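Local structure of putative lipoprotein (Parabacteroides distasonis ATCC 8503, 3JX8) at residues L101-S106 / G128-R133; S211-Q216 / H229-P234. The protein is of unknown function but, as a putative lipoprotein with adhesin-like GIN domains, may act in adhesion or lipid binding at the cell surface. All blocks are in the same frame, centred on the assembly; numbering follows the deposited sequence.

Interaction 1 (L101-S106 / G128-R133). With SO4 (sulfate ion), chain H.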
loop_
_atom_site.group_PDB
_atom_site.type_symbol
_atom_site.label_atom_id
_atom_site.label_comp_id
_atom_site.label_asym_id
_atom_site.label_seq_id
_atom_site.Cartn_x
_atom_site.Cartn_y
_atom_site.Cartn_z
ATOM N N LEU A 101 -14.538 -9.500 8.305
ATOM C CA LEU A 101 -13.795 -10.643 7.844
ATOM C C LEU A 101 -12.315 -10.240 7.695
ATOM O O LEU A 101 -11.972 -9.287 6.980
ATOM C CB LEU A 101 -14.314 -11.092 6.481
ATOM C CG LEU A 101 -13.501 -12.220 5.830
ATOM C CD1 LEU A 101 -13.553 -13.472 6.714
ATOM C CD2 LEU A 101 -13.993 -12.521 4.403
ATOM N N ASN A 102 -11.458 -11.009 8.344
ATOM C CA ASN A 102 -10.031 -10.889 8.217
ATOM C C ASN A 102 -9.579 -12.224 7.717
ATOM O O ASN A 102 -9.649 -13.208 8.447
ATOM C CB ASN A 102 -9.407 -10.550 9.564
ATOM C CG ASN A 102 -9.763 -9.130 10.013
ATOM O OD1 ASN A 102 -9.393 -8.165 9.362
ATOM N ND2 ASN A 102 -10.521 -9.008 11.095
ATOM N N THR A 103 -9.191 -12.266 6.458
ATOM C CA THR A 103 -8.764 -13.470 5.817
ATOM C C THR A 103 -7.321 -13.314 5.269
ATOM O O THR A 103 -6.955 -12.247 4.728
ATOM C CB THR A 103 -9.766 -13.866 4.722
ATOM O OG1 THR A 103 -9.410 -15.150 4.227
ATOM C CG2 THR A 103 -9.796 -12.898 3.583
ATOM N N VAL A 104 -6.505 -14.349 5.454
ATOM C CA VAL A 104 -5.099 -14.327 5.086
ATOM C C VAL A 104 -4.744 -15.669 4.483
ATOM O O VAL A 104 -4.958 -16.725 5.108
ATOM C CB VAL A 104 -4.156 -14.073 6.312
ATOM C CG1 VAL A 104 -2.676 -14.042 5.858
ATOM C CG2 VAL A 104 -4.539 -12.764 7.085
ATOM N N GLY A 105 -4.203 -15.652 3.273
ATOM C CA GLY A 105 -3.729 -16.868 2.667
ATOM C C GLY A 105 -4.165 -17.003 1.235
ATOM O O GLY A 105 -4.508 -16.029 0.567
ATOM N N SER A 106 -4.120 -18.230 0.773
ATOM C CA SER A 106 -4.407 -18.582 -0.588
ATOM C C SER A 106 -5.800 -19.177 -0.722
ATOM O O SER A 106 -6.132 -19.670 -1.774
ATOM C CB SER A 106 -3.398 -19.628 -1.053
ATOM O OG SER A 106 -3.617 -20.819 -0.298
ATOM N N GLY A 128 -5.176 -15.313 -2.178
ATOM C CA GLY A 128 -6.525 -15.919 -2.271
ATOM C C GLY A 128 -7.620 -15.054 -2.877
ATOM O O GLY A 128 -7.358 -14.116 -3.622
ATOM N N ASN A 129 -8.864 -15.420 -2.593
ATOM C CA ASN A 129 -10.014 -14.696 -3.110
ATOM C C ASN A 129 -11.201 -14.643 -2.157
ATOM O O ASN A 129 -11.411 -15.559 -1.341
ATOM C CB ASN A 129 -10.450 -15.221 -4.472
ATOM C CG ASN A 129 -10.843 -16.664 -4.447
ATOM O OD1 ASN A 129 -9.992 -17.513 -4.339
ATOM N ND2 ASN A 129 -12.130 -16.958 -4.620
ATOM N N VAL A 130 -11.903 -13.520 -2.192
ATOM C CA VAL A 130 -13.199 -13.376 -1.565
ATOM C C VAL A 130 -14.183 -13.069 -2.664
ATOM O O VAL A 130 -13.922 -12.178 -3.503
ATOM C CB VAL A 130 -13.190 -12.260 -0.549
ATOM C CG1 VAL A 130 -14.561 -12.101 0.106
ATOM C CG2 VAL A 130 -12.072 -12.518 0.461
ATOM N N GLU A 131 -15.292 -13.814 -2.683
ATOM C CA GLU A 131 -16.374 -13.603 -3.629
ATOM C C GLU A 131 -17.708 -13.449 -2.948
ATOM O O GLU A 131 -18.189 -14.375 -2.272
ATOM C CB GLU A 131 -16.474 -14.766 -4.600
ATOM C CG GLU A 131 -15.166 -15.123 -5.226
ATOM C CD GLU A 131 -15.317 -16.104 -6.384
ATOM O OE1 GLU A 131 -16.469 -16.505 -6.722
ATOM O OE2 GLU A 131 -14.259 -16.454 -6.961
ATOM N N LEU A 132 -18.304 -12.275 -3.108
ATOM C CA LEU A 132 -19.663 -12.018 -2.674
ATOM C C LEU A 132 -20.523 -12.262 -3.898
ATOM O O LEU A 132 -20.721 -11.379 -4.729
ATOM C CB LEU A 132 -19.808 -10.593 -2.126
ATOM C CG LEU A 132 -18.787 -10.225 -1.046
ATOM C CD1 LEU A 132 -19.064 -8.827 -0.454
ATOM C CD2 LEU A 132 -18.750 -11.262 0.024
ATOM N N ARG A 133 -20.977 -13.497 -4.052
ATOM C CA ARG A 133 -21.728 -13.887 -5.245
ATOM C C ARG A 133 -23.172 -13.498 -5.167
ATOM O O ARG A 133 -23.789 -13.240 -6.181
ATOM C CB ARG A 133 -21.631 -15.388 -5.488
ATOM C CG ARG A 133 -20.218 -15.839 -5.722
ATOM C CD ARG A 133 -20.157 -17.321 -5.984
ATOM N NE ARG A 133 -18.814 -17.733 -6.397
ATOM C CZ ARG A 133 -18.402 -19.004 -6.502
ATOM N NH1 ARG A 133 -19.216 -20.010 -6.197
ATOM N NH2 ARG A 133 -17.161 -19.283 -6.899
HETATM S S SO4 H . -2.090 -20.672 2.672
HETATM O O1 SO4 H . -3.434 -20.092 2.583
HETATM O O2 SO4 H . -2.163 -22.018 3.303
HETATM O O3 SO4 H . -1.418 -20.812 1.365
HETATM O O4 SO4 H . -1.252 -19.805 3.495
HETATM O O HOH W 1 -9.737 -15.716 1.531
#
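In this β-solenoid, Thr-103 and Val-130 meet across the core between two facing sheets, strand 100-104 on one side and strand 129-132, a coil further on, on the other. Thr-103 CG2 reaches Val-130 CG2 at 3.9 Å, the two side chains passing alongside one another, each heading for the other's wall. Thr-103 OG1 stands anti to the backbone N (chi1 -172°) and there bonds a water at 2.8 Å, while CG2 faces the valine. That water gives a weak bond to Asn-129 O, linking the two sheets. Leu-101 CD2 touches Val-130 CG1 more loosely, and Ile-122 and Met-124 of strand 120-125 also pack on Val-130. At the turn, Gly-128 N donates to Gly-105 O over 2.9 Å, the N-H bent to 132°. Gly-105 has a positive phi of 134°, a conformation open chiefly to glycine. Just beyond it, a sulfate, probably from the crystallisation liquor, is gripped twice: Ser-106 N meets its O1 at 2.7 Å, almost straight, and Ser-106 OG meets its O3 at 2.8 Å. Glycine-serine turns stacked coil on coil beside an apolar core mark this as a parallel β-solenoid.

Interaction 2 (S211-Q216 / H229-P234)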
loop_
_atom_site.group_PDB
_atom_site.type_symbol
_atom_site.label_atom_id
_atom_site.label_comp_id
_atom_site.label_asym_id
_atom_site.label_seq_id
_atom_site.Cartn_x
_atom_site.Cartn_y
_atom_site.Cartn_z
ATOM N N SER A 211 -10.971 1.607 -13.082
ATOM C CA SER A 211 -12.035 1.855 -14.058
ATOM C C SER A 211 -13.314 2.177 -13.315
ATOM O O SER A 211 -13.825 1.328 -12.583
ATOM C CB SER A 211 -12.249 0.636 -14.933
ATOM O OG SER A 211 -11.055 0.343 -15.647
ATOM N N VAL A 212 -13.838 3.390 -13.499
ATOM C CA VAL A 212 -14.933 3.877 -12.690
ATOM C C VAL A 212 -16.088 4.347 -13.556
ATOM O O VAL A 212 -15.885 4.811 -14.680
ATOM C CB VAL A 212 -14.466 5.027 -11.731
ATOM C CG1 VAL A 212 -13.880 6.216 -12.534
ATOM C CG2 VAL A 212 -15.603 5.448 -10.737
ATOM N N TYR A 213 -17.299 4.204 -13.003
ATOM C CA TYR A 213 -18.527 4.720 -13.586
ATOM C C TYR A 213 -19.196 5.558 -12.512
ATOM O O TYR A 213 -19.675 5.026 -11.514
ATOM C CB TYR A 213 -19.405 3.551 -13.990
ATOM C CG TYR A 213 -20.786 3.846 -14.540
ATOM C CD1 TYR A 213 -21.108 5.072 -15.087
ATOM C CD2 TYR A 213 -21.758 2.835 -14.571
ATOM C CE1 TYR A 213 -22.356 5.319 -15.609
ATOM C CE2 TYR A 213 -23.012 3.059 -15.106
ATOM C CZ TYR A 213 -23.304 4.300 -15.630
ATOM O OH TYR A 213 -24.536 4.552 -16.167
ATOM N N ALA A 214 -19.189 6.876 -12.718
ATOM C CA ALA A 214 -19.773 7.863 -11.808
ATOM C C ALA A 214 -20.713 8.715 -12.647
ATOM O O ALA A 214 -20.370 9.135 -13.746
ATOM C CB ALA A 214 -18.689 8.740 -11.126
ATOM N N THR A 215 -21.907 8.943 -12.137
ATOM C CA THR A 215 -22.920 9.681 -12.894
ATOM C C THR A 215 -22.932 11.174 -12.582
ATOM O O THR A 215 -23.245 11.966 -13.459
ATOM C CB THR A 215 -24.324 9.085 -12.693
ATOM O OG1 THR A 215 -24.699 9.230 -11.324
ATOM C CG2 THR A 215 -24.334 7.592 -13.085
ATOM N N GLN A 216 -22.568 11.569 -11.369
ATOM C CA GLN A 216 -22.679 12.981 -10.998
ATOM C C GLN A 216 -21.349 13.681 -10.676
ATOM O O GLN A 216 -21.058 14.722 -11.236
ATOM C CB GLN A 216 -23.619 13.084 -9.828
ATOM C CG GLN A 216 -24.011 14.486 -9.483
ATOM C CD GLN A 216 -24.919 14.489 -8.283
ATOM O OE1 GLN A 216 -25.959 13.814 -8.274
ATOM N NE2 GLN A 216 -24.521 15.217 -7.247
ATOM N N HIS A 229 -9.711 5.364 -15.861
ATOM C CA HIS A 229 -10.584 5.321 -17.016
ATOM C C HIS A 229 -11.979 5.491 -16.467
ATOM O O HIS A 229 -12.384 4.757 -15.547
ATOM C CB HIS A 229 -10.510 3.964 -17.718
ATOM C CG HIS A 229 -9.136 3.397 -17.781
ATOM N ND1 HIS A 229 -8.160 3.911 -18.604
ATOM C CD2 HIS A 229 -8.563 2.372 -17.105
ATOM C CE1 HIS A 229 -7.046 3.221 -18.442
ATOM N NE2 HIS A 229 -7.262 2.278 -17.538
ATOM N N TYR A 230 -12.733 6.433 -17.005
ATOM C CA TYR A 230 -14.070 6.646 -16.504
ATOM C C TYR A 230 -15.128 6.734 -17.582
ATOM O O TYR A 230 -14.865 7.140 -18.726
ATOM C CB TYR A 230 -14.129 7.879 -15.604
ATOM C CG TYR A 230 -14.148 9.242 -16.297
ATOM C CD1 TYR A 230 -12.961 9.823 -16.767
ATOM C CD2 TYR A 230 -15.334 9.961 -16.457
ATOM C CE1 TYR A 230 -12.964 11.070 -17.369
ATOM C CE2 TYR A 230 -15.340 11.214 -17.053
ATOM C CZ TYR A 230 -14.158 11.759 -17.495
ATOM O OH TYR A 230 -14.128 12.976 -18.083
ATOM N N LYS A 231 -16.341 6.364 -17.175
ATOM C CA LYS A 231 -17.515 6.489 -18.015
ATOM C C LYS A 231 -18.601 7.147 -17.210
ATOM O O LYS A 231 -18.477 7.289 -15.996
ATOM C CB LYS A 231 -17.975 5.123 -18.502
ATOM C CG LYS A 231 -18.326 4.154 -17.407
ATOM C CD LYS A 231 -18.810 2.813 -17.972
ATOM C CE LYS A 231 -20.284 2.896 -18.337
ATOM N NZ LYS A 231 -20.781 1.626 -18.931
ATOM N N GLY A 232 -19.680 7.518 -17.888
ATOM C CA GLY A 232 -20.701 8.356 -17.302
ATOM C C GLY A 232 -20.396 9.775 -17.717
ATOM O O GLY A 232 -19.408 10.025 -18.391
ATOM N N ASP A 233 -21.240 10.711 -17.301
ATOM C CA ASP A 233 -20.998 12.115 -17.538
ATOM C C ASP A 233 -20.997 12.902 -16.240
ATOM O O ASP A 233 -21.712 13.869 -16.115
ATOM C CB ASP A 233 -22.025 12.658 -18.530
ATOM C CG ASP A 233 -21.991 11.919 -19.866
ATOM O OD1 ASP A 233 -20.946 11.899 -20.535
ATOM O OD2 ASP A 233 -23.022 11.322 -20.237
ATOM N N PRO A 234 -20.153 12.508 -15.270
ATOM C CA PRO A 234 -20.064 13.306 -14.060
ATOM C C PRO A 234 -19.292 14.604 -14.328
ATOM O O PRO A 234 -18.737 14.757 -15.410
ATOM C CB PRO A 234 -19.214 12.431 -13.163
ATOM C CG PRO A 234 -18.226 11.834 -14.128
ATOM C CD PRO A 234 -19.002 11.597 -15.398
HETATM O O HOH W 2 -23.655 10.573 -15.935
#
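Tyr-213 and Lys-231 lie side by side on neighbouring coils of the parallel β-solenoid, where strands 209-214 and 227-231 run in the same direction. The lysine chain crosses the tyrosine side chain obliquely. Its CG rests against Tyr-213 CB at 3.6 Å, and a bend at chi3 (-83°) carries CE over the middle of the ring. There CE makes a CH-pi contact, 3.9 Å from the centroid of the Tyr-213 ring and only 8° off its normal. Lys-231 NZ follows over the same face in a cation-pi contact, 4.7 Å from that centroid. Gly-232 CA comes up to the ring edge instead.

On the same face of the sheet, Ser-211 OG sits at the edge of the His-229 imidazole, whose ND1 is hydrogen-bonded to Asn-247 on the following coil. Phe-193 touches Ser-211, His-229 and Lys-231. The other face turns into the core: Val-212 CG1 packs on Tyr-230 CB, and Leu-218 of the facing sheet touches both residues.

Parallel backbone pairing sets this register. Val-212 N donates to His-229 O at 2.9 Å, and Val-212 O accepts from Lys-231 N at 3.0 Å. The next bond, from Ala-214 N to Lys-231 O, is weak at 3.4 Å; the chain turns a corner at Thr-215 and Gln-216. Past that point direct pairing yields to a water-mediated link and side-chain packing. Asp-233, salt-bridged through OD1 to Lys-248, has its N bonded to a water that in turn donates to Thr-215 O. The Pro-234 ring packs beside the corner, with CB near Ala-214 CB and CD 3.3 Å from Ala-214 O.

The two interactions illustrate two of the kinds of contact found in a solenoid. Interaction 1 comes first along the chain, near the middle of the molecule, and joins facing sheets through the core and a turn. Interaction 2 follows near the C-terminal end and joins adjacent strands of one face. Their centres are 28 Å apart and their nearest atoms about 16 Å, without touching. Strands 129-132, 209-214 and 227-231 belong to the same run of stacked parallel strands; 150-153, 170-174 and 189-192 lie between the first two. The two contacts thus sample different levels of one elongated body, consistent with an adhesin-like head built from stacked coils.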